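Local coordinates for protein nitrite oxidoreductase subunit B (Kuenenia stuttgartiensis, PDB 7B04) that probably relays electrons through its iron-sulfur clusters between the catalytic subunit and heme b of the anammox nitrite-oxidising complex, at residues His24-Cys35 / Gly264-Asp273; Phe373-Ile381 / Val390-Pro398. All coordinates share one frame; numbering follows the deposited sequence.

Interaction 1: residues His24-Cys35 / Gly264-Asp273. With SF4 (iron/sulfur cluster), chain B.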
loop_
_atom_site.group_PDB
_atom_site.type_symbol
_atom_site.label_atom_id
_atom_site.label_comp_id
_atom_site.label_asym_id
_atom_site.label_seq_id
_atom_site.Cartn_x
_atom_site.Cartn_y
_atom_site.Cartn_z
ATOM N N HIS A 24 -4.784 27.901 -22.909
ATOM C CA HIS A 24 -4.444 26.498 -23.030
ATOM C C HIS A 24 -5.113 25.767 -21.873
ATOM O O HIS A 24 -5.452 26.372 -20.849
ATOM C CB HIS A 24 -2.925 26.261 -23.073
ATOM C CG HIS A 24 -2.153 26.867 -21.918
ATOM N ND1 HIS A 24 -2.505 26.683 -20.592
ATOM C CD2 HIS A 24 -1.054 27.662 -21.905
ATOM C CE1 HIS A 24 -1.659 27.335 -19.819
ATOM N NE2 HIS A 24 -0.773 27.937 -20.591
ATOM N N GLN A 25 -5.349 24.471 -22.057
ATOM C CA GLN A 25 -6.145 23.693 -21.114
ATOM C C GLN A 25 -5.257 22.774 -20.292
ATOM O O GLN A 25 -4.473 21.996 -20.848
ATOM C CB GLN A 25 -7.204 22.864 -21.847
ATOM C CG GLN A 25 -7.989 21.930 -20.940
ATOM C CD GLN A 25 -8.927 22.673 -20.007
ATOM O OE1 GLN A 25 -9.586 23.634 -20.404
ATOM N NE2 GLN A 25 -8.994 22.227 -18.758
ATOM N N PHE A 26 -5.398 22.859 -18.969
ATOM C CA PHE A 26 -4.746 21.925 -18.058
ATOM C C PHE A 26 -5.136 20.501 -18.418
ATOM O O PHE A 26 -6.317 20.143 -18.386
ATOM C CB PHE A 26 -5.138 22.245 -16.610
ATOM C CG PHE A 26 -4.673 21.228 -15.603
ATOM C CD1 PHE A 26 -5.477 20.155 -15.250
ATOM C CD2 PHE A 26 -3.435 21.348 -15.005
ATOM C CE1 PHE A 26 -5.046 19.222 -14.324
ATOM C CE2 PHE A 26 -3.008 20.420 -14.077
ATOM C CZ PHE A 26 -3.809 19.357 -13.737
ATOM N N ALA A 27 -4.140 19.688 -18.758
ATOM C CA ALA A 27 -4.399 18.343 -19.240
ATOM C C ALA A 27 -3.265 17.429 -18.807
ATOM O O ALA A 27 -2.174 17.882 -18.450
ATOM C CB ALA A 27 -4.563 18.314 -20.764
ATOM N N ALA A 28 -3.541 16.128 -18.844
ATOM C CA ALA A 28 -2.559 15.132 -18.447
ATOM C C ALA A 28 -2.840 13.834 -19.186
ATOM O O ALA A 28 -3.962 13.576 -19.629
ATOM C CB ALA A 28 -2.570 14.903 -16.930
ATOM N N VAL A 29 -1.798 13.014 -19.310
ATOM C CA VAL A 29 -1.879 11.717 -19.968
ATOM C C VAL A 29 -1.515 10.644 -18.954
ATOM O O VAL A 29 -0.453 10.714 -18.328
ATOM C CB VAL A 29 -0.947 11.646 -21.192
ATOM C CG1 VAL A 29 -0.845 10.218 -21.703
ATOM C CG2 VAL A 29 -1.439 12.584 -22.284
ATOM N N PHE A 30 -2.387 9.649 -18.803
ATOM C CA PHE A 30 -2.176 8.547 -17.870
ATOM C C PHE A 30 -1.936 7.275 -18.671
ATOM O O PHE A 30 -2.805 6.853 -19.443
ATOM C CB PHE A 30 -3.378 8.355 -16.940
ATOM C CG PHE A 30 -3.613 9.488 -15.971
ATOM C CD1 PHE A 30 -2.873 10.655 -16.025
ATOM C CD2 PHE A 30 -4.591 9.374 -14.995
ATOM C CE1 PHE A 30 -3.103 11.681 -15.134
ATOM C CE2 PHE A 30 -4.825 10.398 -14.100
ATOM C CZ PHE A 30 -4.079 11.552 -14.169
ATOM N N ASN A 31 -0.768 6.662 -18.488
ATOM C CA ASN A 31 -0.464 5.381 -19.128
ATOM C C ASN A 31 -0.951 4.276 -18.199
ATOM O O ASN A 31 -0.239 3.836 -17.296
ATOM C CB ASN A 31 1.025 5.260 -19.429
ATOM C CG ASN A 31 1.344 4.081 -20.331
ATOM O OD1 ASN A 31 0.458 3.311 -20.703
ATOM N ND2 ASN A 31 2.615 3.937 -20.686
ATOM N N ILE A 32 -2.185 3.819 -18.433
ATOM C CA ILE A 32 -2.787 2.787 -17.590
ATOM C C ILE A 32 -1.946 1.516 -17.588
ATOM O O ILE A 32 -1.895 0.796 -16.583
ATOM C CB ILE A 32 -4.231 2.501 -18.049
ATOM C CG1 ILE A 32 -5.066 3.781 -18.026
ATOM C CG2 ILE A 32 -4.877 1.445 -17.171
ATOM C CD1 ILE A 32 -6.473 3.587 -18.547
ATOM N N ASN A 33 -1.272 1.225 -18.702
ATOM C CA ASN A 33 -0.460 0.015 -18.798
ATOM C C ASN A 33 0.617 -0.049 -17.722
ATOM O O ASN A 33 1.031 -1.144 -17.330
ATOM C CB ASN A 33 0.174 -0.070 -20.184
ATOM C CG ASN A 33 -0.855 -0.236 -21.283
ATOM O OD1 ASN A 33 -1.611 -1.206 -21.299
ATOM N ND2 ASN A 33 -0.893 0.716 -22.209
ATOM N N ARG A 34 1.091 1.099 -17.243
ATOM C CA ARG A 34 2.151 1.131 -16.243
ATOM C C ARG A 34 1.635 1.215 -14.811
ATOM O O ARG A 34 2.443 1.125 -13.879
ATOM C CB ARG A 34 3.083 2.321 -16.487
ATOM C CG ARG A 34 3.932 2.273 -17.737
ATOM C CD ARG A 34 4.857 3.480 -17.737
ATOM N NE ARG A 34 5.721 3.552 -18.909
ATOM C CZ ARG A 34 6.623 4.509 -19.105
ATOM N NH1 ARG A 34 7.370 4.505 -20.198
ATOM N NH2 ARG A 34 6.776 5.471 -18.203
ATOM N N CYS A 35 0.333 1.384 -14.605
ATOM C CA CYS A 35 -0.171 1.669 -13.268
ATOM C C CYS A 35 -0.117 0.433 -12.376
ATOM O O CYS A 35 -0.219 -0.706 -12.836
ATOM C CB CYS A 35 -1.605 2.193 -13.337
ATOM S SG CYS A 35 -2.233 2.856 -11.771
ATOM N N GLY A 264 4.593 4.636 -10.641
ATOM C CA GLY A 264 4.845 3.800 -11.794
ATOM C C GLY A 264 5.025 4.589 -13.074
ATOM O O GLY A 264 4.866 4.040 -14.170
ATOM N N GLN A 265 5.394 5.864 -12.940
ATOM C CA GLN A 265 5.706 6.743 -14.069
ATOM C C GLN A 265 4.652 6.660 -15.174
ATOM O O GLN A 265 4.967 6.465 -16.349
ATOM C CB GLN A 265 7.097 6.426 -14.623
ATOM C CG GLN A 265 8.231 6.609 -13.624
ATOM C CD GLN A 265 9.565 6.113 -14.155
ATOM O OE1 GLN A 265 9.638 5.525 -15.233
ATOM N NE2 GLN A 265 10.630 6.355 -13.397
ATOM N N ILE A 266 3.380 6.809 -14.795
ATOM C CA ILE A 266 2.304 6.664 -15.771
ATOM C C ILE A 266 1.685 7.987 -16.219
ATOM O O ILE A 266 1.072 8.030 -17.297
ATOM C CB ILE A 266 1.194 5.738 -15.227
ATOM C CG1 ILE A 266 0.175 6.532 -14.411
ATOM C CG2 ILE A 266 1.778 4.648 -14.362
ATOM C CD1 ILE A 266 -1.152 5.831 -14.253
ATOM N N ARG A 267 1.823 9.058 -15.443
ATOM C CA ARG A 267 1.110 10.302 -15.707
ATOM C C ARG A 267 2.094 11.423 -16.006
ATOM O O ARG A 267 3.092 11.593 -15.296
ATOM C CB ARG A 267 0.179 10.685 -14.556
ATOM C CG ARG A 267 0.813 10.678 -13.221
ATOM C CD ARG A 267 -0.150 11.082 -12.122
ATOM N NE ARG A 267 -1.370 10.285 -12.050
ATOM C CZ ARG A 267 -2.292 10.445 -11.105
ATOM N NH1 ARG A 267 -3.380 9.687 -11.095
ATOM N NH2 ARG A 267 -2.125 11.369 -10.169
ATOM N N LEU A 268 1.806 12.178 -17.062
ATOM C CA LEU A 268 2.531 13.389 -17.422
ATOM C C LEU A 268 1.525 14.526 -17.495
ATOM O O LEU A 268 0.525 14.426 -18.212
ATOM C CB LEU A 268 3.258 13.225 -18.758
ATOM C CG LEU A 268 4.093 14.415 -19.233
ATOM C CD1 LEU A 268 5.412 14.474 -18.483
ATOM C CD2 LEU A 268 4.322 14.347 -20.736
ATOM N N GLN A 269 1.781 15.598 -16.752
ATOM C CA GLN A 269 0.857 16.720 -16.658
ATOM C C GLN A 269 1.443 17.943 -17.347
ATOM O O GLN A 269 2.624 18.262 -17.167
ATOM C CB GLN A 269 0.553 17.045 -15.196
ATOM C CG GLN A 269 -0.592 18.016 -15.007
ATOM C CD GLN A 269 -0.117 19.400 -14.618
ATOM O OE1 GLN A 269 0.250 19.643 -13.471
ATOM N NE2 GLN A 269 -0.141 20.323 -15.573
ATOM N N GLY A 270 0.607 18.625 -18.125
ATOM C CA GLY A 270 1.002 19.820 -18.841
ATOM C C GLY A 270 -0.197 20.634 -19.283
ATOM O O GLY A 270 -1.159 20.789 -18.526
ATOM N N PHE A 271 -0.150 21.166 -20.502
ATOM C CA PHE A 271 -1.273 21.902 -21.060
ATOM C C PHE A 271 -1.510 21.469 -22.499
ATOM O O PHE A 271 -0.578 21.079 -23.209
ATOM C CB PHE A 271 -1.037 23.415 -21.001
ATOM C CG PHE A 271 -0.812 23.933 -19.612
ATOM C CD1 PHE A 271 -1.876 24.114 -18.745
ATOM C CD2 PHE A 271 0.464 24.234 -19.170
ATOM C CE1 PHE A 271 -1.671 24.591 -17.464
ATOM C CE2 PHE A 271 0.677 24.711 -17.893
ATOM C CZ PHE A 271 -0.392 24.891 -17.038
ATOM N N LEU A 272 -2.770 21.543 -22.922
ATOM C CA LEU A 272 -3.140 21.310 -24.316
ATOM C C LEU A 272 -2.905 22.593 -25.104
ATOM O O LEU A 272 -3.703 23.532 -25.041
ATOM C CB LEU A 272 -4.590 20.852 -24.420
ATOM C CG LEU A 272 -4.801 19.340 -24.501
ATOM C CD1 LEU A 272 -6.284 19.001 -24.503
ATOM C CD2 LEU A 272 -4.117 18.774 -25.733
ATOM N N ASP A 273 -1.805 22.639 -25.847
ATOM C CA ASP A 273 -1.509 23.763 -26.719
ATOM C C ASP A 273 -2.096 23.517 -28.107
ATOM O O ASP A 273 -2.819 22.546 -28.346
ATOM C CB ASP A 273 0.000 23.989 -26.808
ATOM C CG ASP A 273 0.609 24.431 -25.494
ATOM O OD1 ASP A 273 -0.081 25.121 -24.715
ATOM O OD2 ASP A 273 1.785 24.091 -25.247
HETATM FE FE1 SF4 B . 0.358 4.512 -8.346
HETATM FE FE2 SF4 B . -1.459 6.540 -8.637
HETATM FE FE3 SF4 B . -1.353 4.519 -10.482
HETATM FE FE4 SF4 B . 0.673 6.356 -10.345
HETATM S S1 SF4 B . -1.501 6.755 -10.908
HETATM S S2 SF4 B . 0.886 4.093 -10.525
HETATM S S3 SF4 B . 0.745 6.745 -8.097
HETATM S S4 SF4 B . -1.913 4.334 -8.278
#
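The carbonyl oxygen of Gly270 is gripped twice: Ala27 N donates to it over 3.2 Å with an almost straight N-H line (178°), and Gln269 NE2 reaches the same oxygen at 3.2 Å from the opposite face of the carbonyl plane. Strands 25-31 and 267-272 run antiparallel here, joining a strand of the N-terminal ferredoxin-type segment to one of the 4Fe-4S dicluster domain in a mixed sheet. Gly270 N returns a bond to Ala27 O at 2.9 Å, and mutual backbone bonds between Val29 and Leu268 keep the register. Gln269 OE1 is taken by Thr256 N, which fixes the amide from both ends.

On the face that carries Phe30 and Arg267, the guanidinium lies flat over one face of the ring, with centres 4.3 Å apart and planes 20° apart. The cation sits off-centre, toward the rim. The bend at chi3 (56°) lays the guanidinium along Phe30, and it leaves Arg267 NH1 3.5 Å from S1 of the iron-sulfur cluster, where its positive charge could favour the more reduced state. The other end of the sheet pair is held by rings, His24 lying obliquely over a face of Phe271.

Past the strands the two segments stay joined by Arg34, whose NH2 donates to Gln265 O at 2.8 Å in the plane of that carbonyl; Arg34 NH1 pairs with Glu325 of subunit A, tying this corner to the neighbouring chain. Ile266 fits between Arg34 and the cluster: CG2 rests on Arg34 CB, while CD1 packs on Cys35 CB and S1. With its sulfur anti to the backbone N, Cys35 turns beside this isoleucine to ligate [4Fe-4S] cluster 1, its SG bound to the iron FE3 at 2.3 Å.

Interaction 2: residues Phe373-Ile381 / Val390-Pro398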
loop_
_atom_site.group_PDB
_atom_site.type_symbol
_atom_site.label_atom_id
_atom_site.label_comp_id
_atom_site.label_asym_id
_atom_site.label_seq_id
_atom_site.Cartn_x
_atom_site.Cartn_y
_atom_site.Cartn_z
ATOM N N PHE A 373 10.134 -4.320 -34.010
ATOM C CA PHE A 373 10.432 -3.289 -33.022
ATOM C C PHE A 373 11.940 -3.085 -32.941
ATOM O O PHE A 373 12.687 -4.046 -32.726
ATOM C CB PHE A 373 9.879 -3.670 -31.647
ATOM C CG PHE A 373 10.347 -2.772 -30.537
ATOM C CD1 PHE A 373 9.759 -1.534 -30.334
ATOM C CD2 PHE A 373 11.377 -3.165 -29.699
ATOM C CE1 PHE A 373 10.190 -0.707 -29.314
ATOM C CE2 PHE A 373 11.813 -2.340 -28.682
ATOM C CZ PHE A 373 11.218 -1.111 -28.488
ATOM N N THR A 374 12.383 -1.839 -33.107
ATOM C CA THR A 374 13.773 -1.458 -32.911
ATOM C C THR A 374 13.841 -0.366 -31.855
ATOM O O THR A 374 12.983 0.519 -31.794
ATOM C CB THR A 374 14.441 -0.971 -34.205
ATOM O OG1 THR A 374 13.936 0.324 -34.554
ATOM C CG2 THR A 374 14.189 -1.941 -35.342
ATOM N N MET A 375 14.861 -0.442 -31.010
ATOM C CA MET A 375 15.005 0.477 -29.889
ATOM C C MET A 375 16.391 1.100 -29.913
ATOM O O MET A 375 17.395 0.391 -30.059
ATOM C CB MET A 375 14.773 -0.239 -28.549
ATOM C CG MET A 375 14.955 0.647 -27.328
ATOM S SD MET A 375 14.658 -0.256 -25.800
ATOM C CE MET A 375 16.042 -1.393 -25.794
ATOM N N TYR A 376 16.434 2.423 -29.762
ATOM C CA TYR A 376 17.658 3.211 -29.776
ATOM C C TYR A 376 17.791 3.901 -28.424
ATOM O O TYR A 376 16.792 4.168 -27.749
ATOM C CB TYR A 376 17.628 4.253 -30.905
ATOM C CG TYR A 376 17.241 3.699 -32.263
ATOM C CD1 TYR A 376 18.194 3.504 -33.256
ATOM C CD2 TYR A 376 15.922 3.373 -32.554
ATOM C CE1 TYR A 376 17.838 2.989 -34.501
ATOM C CE2 TYR A 376 15.565 2.860 -33.786
ATOM C CZ TYR A 376 16.524 2.671 -34.757
ATOM O OH TYR A 376 16.170 2.161 -35.989
ATOM N N ASN A 377 19.027 4.155 -27.998
ATOM C CA ASN A 377 19.241 4.838 -26.718
ATOM C C ASN A 377 19.243 6.353 -26.932
ATOM O O ASN A 377 20.264 7.041 -26.808
ATOM C CB ASN A 377 20.528 4.368 -26.059
ATOM C CG ASN A 377 20.752 5.037 -24.702
ATOM O OD1 ASN A 377 20.386 4.509 -23.658
ATOM N ND2 ASN A 377 21.346 6.216 -24.723
ATOM N N ASP A 378 18.067 6.877 -27.261
ATOM C CA ASP A 378 17.977 8.305 -27.512
ATOM C C ASP A 378 17.905 9.064 -26.201
ATOM O O ASP A 378 17.549 8.521 -25.150
ATOM C CB ASP A 378 16.758 8.672 -28.347
ATOM C CG ASP A 378 16.576 7.773 -29.555
ATOM O OD1 ASP A 378 17.561 7.458 -30.246
ATOM O OD2 ASP A 378 15.420 7.410 -29.828
ATOM N N THR A 379 18.277 10.331 -26.275
ATOM C CA THR A 379 18.219 11.249 -25.147
ATOM C C THR A 379 17.048 12.199 -25.387
ATOM O O THR A 379 17.079 13.003 -26.326
ATOM C CB THR A 379 19.529 12.019 -25.006
ATOM O OG1 THR A 379 20.574 11.116 -24.627
ATOM C CG2 THR A 379 19.395 13.106 -23.976
ATOM N N VAL A 380 16.010 12.085 -24.563
ATOM C CA VAL A 380 14.841 12.950 -24.672
ATOM C C VAL A 380 15.048 14.152 -23.764
ATOM O O VAL A 380 15.593 14.033 -22.659
ATOM C CB VAL A 380 13.546 12.185 -24.323
ATOM C CG1 VAL A 380 13.563 11.705 -22.878
ATOM C CG2 VAL A 380 12.321 13.054 -24.592
ATOM N N ILE A 381 14.636 15.325 -24.241
ATOM C CA ILE A 381 14.885 16.588 -23.558
ATOM C C ILE A 381 13.577 17.360 -23.459
ATOM O O ILE A 381 12.820 17.446 -24.432
ATOM C CB ILE A 381 15.952 17.427 -24.292
ATOM C CG1 ILE A 381 17.260 16.646 -24.422
ATOM C CG2 ILE A 381 16.196 18.735 -23.568
ATOM C CD1 ILE A 381 18.217 17.231 -25.437
ATOM N N VAL A 390 14.782 21.886 -18.775
ATOM C CA VAL A 390 14.423 21.586 -17.395
ATOM C C VAL A 390 14.617 20.125 -17.047
ATOM O O VAL A 390 14.671 19.781 -15.853
ATOM C CB VAL A 390 12.970 22.027 -17.112
ATOM C CG1 VAL A 390 12.844 23.542 -17.251
ATOM C CG2 VAL A 390 12.021 21.338 -18.060
ATOM N N VAL A 391 14.730 19.229 -18.029
ATOM C CA VAL A 391 14.834 17.799 -17.773
ATOM C C VAL A 391 15.555 17.144 -18.944
ATOM O O VAL A 391 15.527 17.642 -20.073
ATOM C CB VAL A 391 13.437 17.173 -17.542
ATOM C CG1 VAL A 391 12.652 17.111 -18.845
ATOM C CG2 VAL A 391 13.562 15.798 -16.910
ATOM N N ARG A 392 16.219 16.025 -18.662
ATOM C CA ARG A 392 16.868 15.227 -19.692
ATOM C C ARG A 392 17.123 13.829 -19.146
ATOM O O ARG A 392 17.513 13.677 -17.986
ATOM C CB ARG A 392 18.185 15.872 -20.141
ATOM C CG ARG A 392 19.041 14.990 -21.025
ATOM C CD ARG A 392 20.337 15.675 -21.412
ATOM N NE ARG A 392 20.110 16.844 -22.256
ATOM C CZ ARG A 392 21.060 17.449 -22.960
ATOM N NH1 ARG A 392 22.305 16.991 -22.927
ATOM N NH2 ARG A 392 20.767 18.508 -23.701
ATOM N N THR A 393 16.910 12.815 -19.984
ATOM C CA THR A 393 17.173 11.437 -19.590
ATOM C C THR A 393 17.385 10.595 -20.840
ATOM O O THR A 393 17.076 11.013 -21.958
ATOM C CB THR A 393 16.038 10.864 -18.735
ATOM O OG1 THR A 393 16.445 9.607 -18.179
ATOM C CG2 THR A 393 14.790 10.654 -19.576
ATOM N N THR A 394 17.931 9.400 -20.633
ATOM C CA THR A 394 18.184 8.442 -21.699
ATOM C C THR A 394 17.116 7.354 -21.701
ATOM O O THR A 394 16.464 7.084 -20.690
ATOM C CB THR A 394 19.571 7.810 -21.551
ATOM O OG1 THR A 394 19.656 7.120 -20.297
ATOM C CG2 THR A 394 20.654 8.877 -21.612
ATOM N N VAL A 395 16.945 6.722 -22.865
ATOM C CA VAL A 395 15.941 5.671 -22.998
ATOM C C VAL A 395 16.413 4.386 -22.326
ATOM O O VAL A 395 15.627 3.680 -21.682
ATOM C CB VAL A 395 15.599 5.447 -24.483
ATOM C CG1 VAL A 395 14.719 4.218 -24.654
ATOM C CG2 VAL A 395 14.910 6.674 -25.058
ATOM N N GLU A 396 17.698 4.070 -22.445
ATOM C CA GLU A 396 18.258 2.833 -21.927
ATOM C C GLU A 396 19.250 3.135 -20.809
ATOM O O GLU A 396 19.904 4.183 -20.798
ATOM C CB GLU A 396 18.945 2.035 -23.045
ATOM C CG GLU A 396 19.367 0.635 -22.675
ATOM C CD GLU A 396 18.206 -0.324 -22.668
ATOM O OE1 GLU A 396 17.111 0.068 -23.123
ATOM O OE2 GLU A 396 18.390 -1.475 -22.222
ATOM N N GLU A 397 19.350 2.203 -19.864
ATOM C CA GLU A 397 20.190 2.402 -18.693
ATOM C C GLU A 397 21.658 2.156 -19.037
ATOM O O GLU A 397 21.976 1.221 -19.779
ATOM C CB GLU A 397 19.775 1.458 -17.568
ATOM C CG GLU A 397 18.553 1.907 -16.789
ATOM C CD GLU A 397 18.893 2.911 -15.709
ATOM O OE1 GLU A 397 19.969 2.777 -15.090
ATOM O OE2 GLU A 397 18.081 3.831 -15.476
ATOM N N PRO A 398 22.566 2.969 -18.513
ATOM C CA PRO A 398 23.995 2.707 -18.694
ATOM C C PRO A 398 24.458 1.574 -17.785
ATOM O O PRO A 398 23.757 1.150 -16.862
ATOM C CB PRO A 398 24.650 4.037 -18.312
ATOM C CG PRO A 398 23.708 4.642 -17.348
ATOM C CD PRO A 398 22.325 4.233 -17.794
#
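Arg392 lies alongside Ile381, its partner in a non-hydrogen-bonded antiparallel pair, and its side chain can be followed outward over the neighbouring strand. CB stands near the backbone at Val380 O, and CG then meets Thr379 CG2 at 3.5 Å. CD keeps to the same methyl, at 3.7 Å from Thr379 CG2. A turn at chi3 (-66°) carries the chain on to Ile381, where NE lies 3.6 Å from Ile381 CG1 and both CZ and NH2 pack on CD1. The charged end is paired with Glu389 through NE.

On the other face, Val380 CG1 and Thr393 CG2 touch at 3.7 Å, while the Thr393 hydroxyl bonds to Asn109 of subunit A. Their backbones exchange two hydrogen bonds, Val380 N to Thr393 O at 3.0 Å and Thr393 N to Val380 O at 3.2 Å. In the short break between strand pieces 373-376 and 379-381, Asn377 centres an inverse gamma turn; its OD1 accepts a bent bond (132°) from Glu396 N at 3.0 Å. The antiparallel pairs of Thr379 with Thr394, Val380 with Thr393 and Ile381 with Arg392 make strands 371-383 and 389-394 a beta hairpin, with a classic bulge at Val390-Val391.

Overall arrangement
Both interactions join antiparallel strands and are largely buried, but in separate sheets. The centre of interaction 1 is about 6 Å from the centre of the chain, that of interaction 2 about 25 Å. Interaction 1 links strands far apart in sequence, strand 25-31 also pairing with strand 303-306; interaction 2 closes a local hairpin at the periphery, packed on subunit A, with Arg392 on the exposed side. The chemistry follows the place: a cation over an aromatic ring and a cysteine on iron in the first, threonines and valines in the second, which holds no cluster ligand. Both meet subunit A, where Gln265 NE2 bonds to the backbone oxygens of Asn111 and Asn109, and Thr393 OG1 and Thr394 O to the Asn109 side chain.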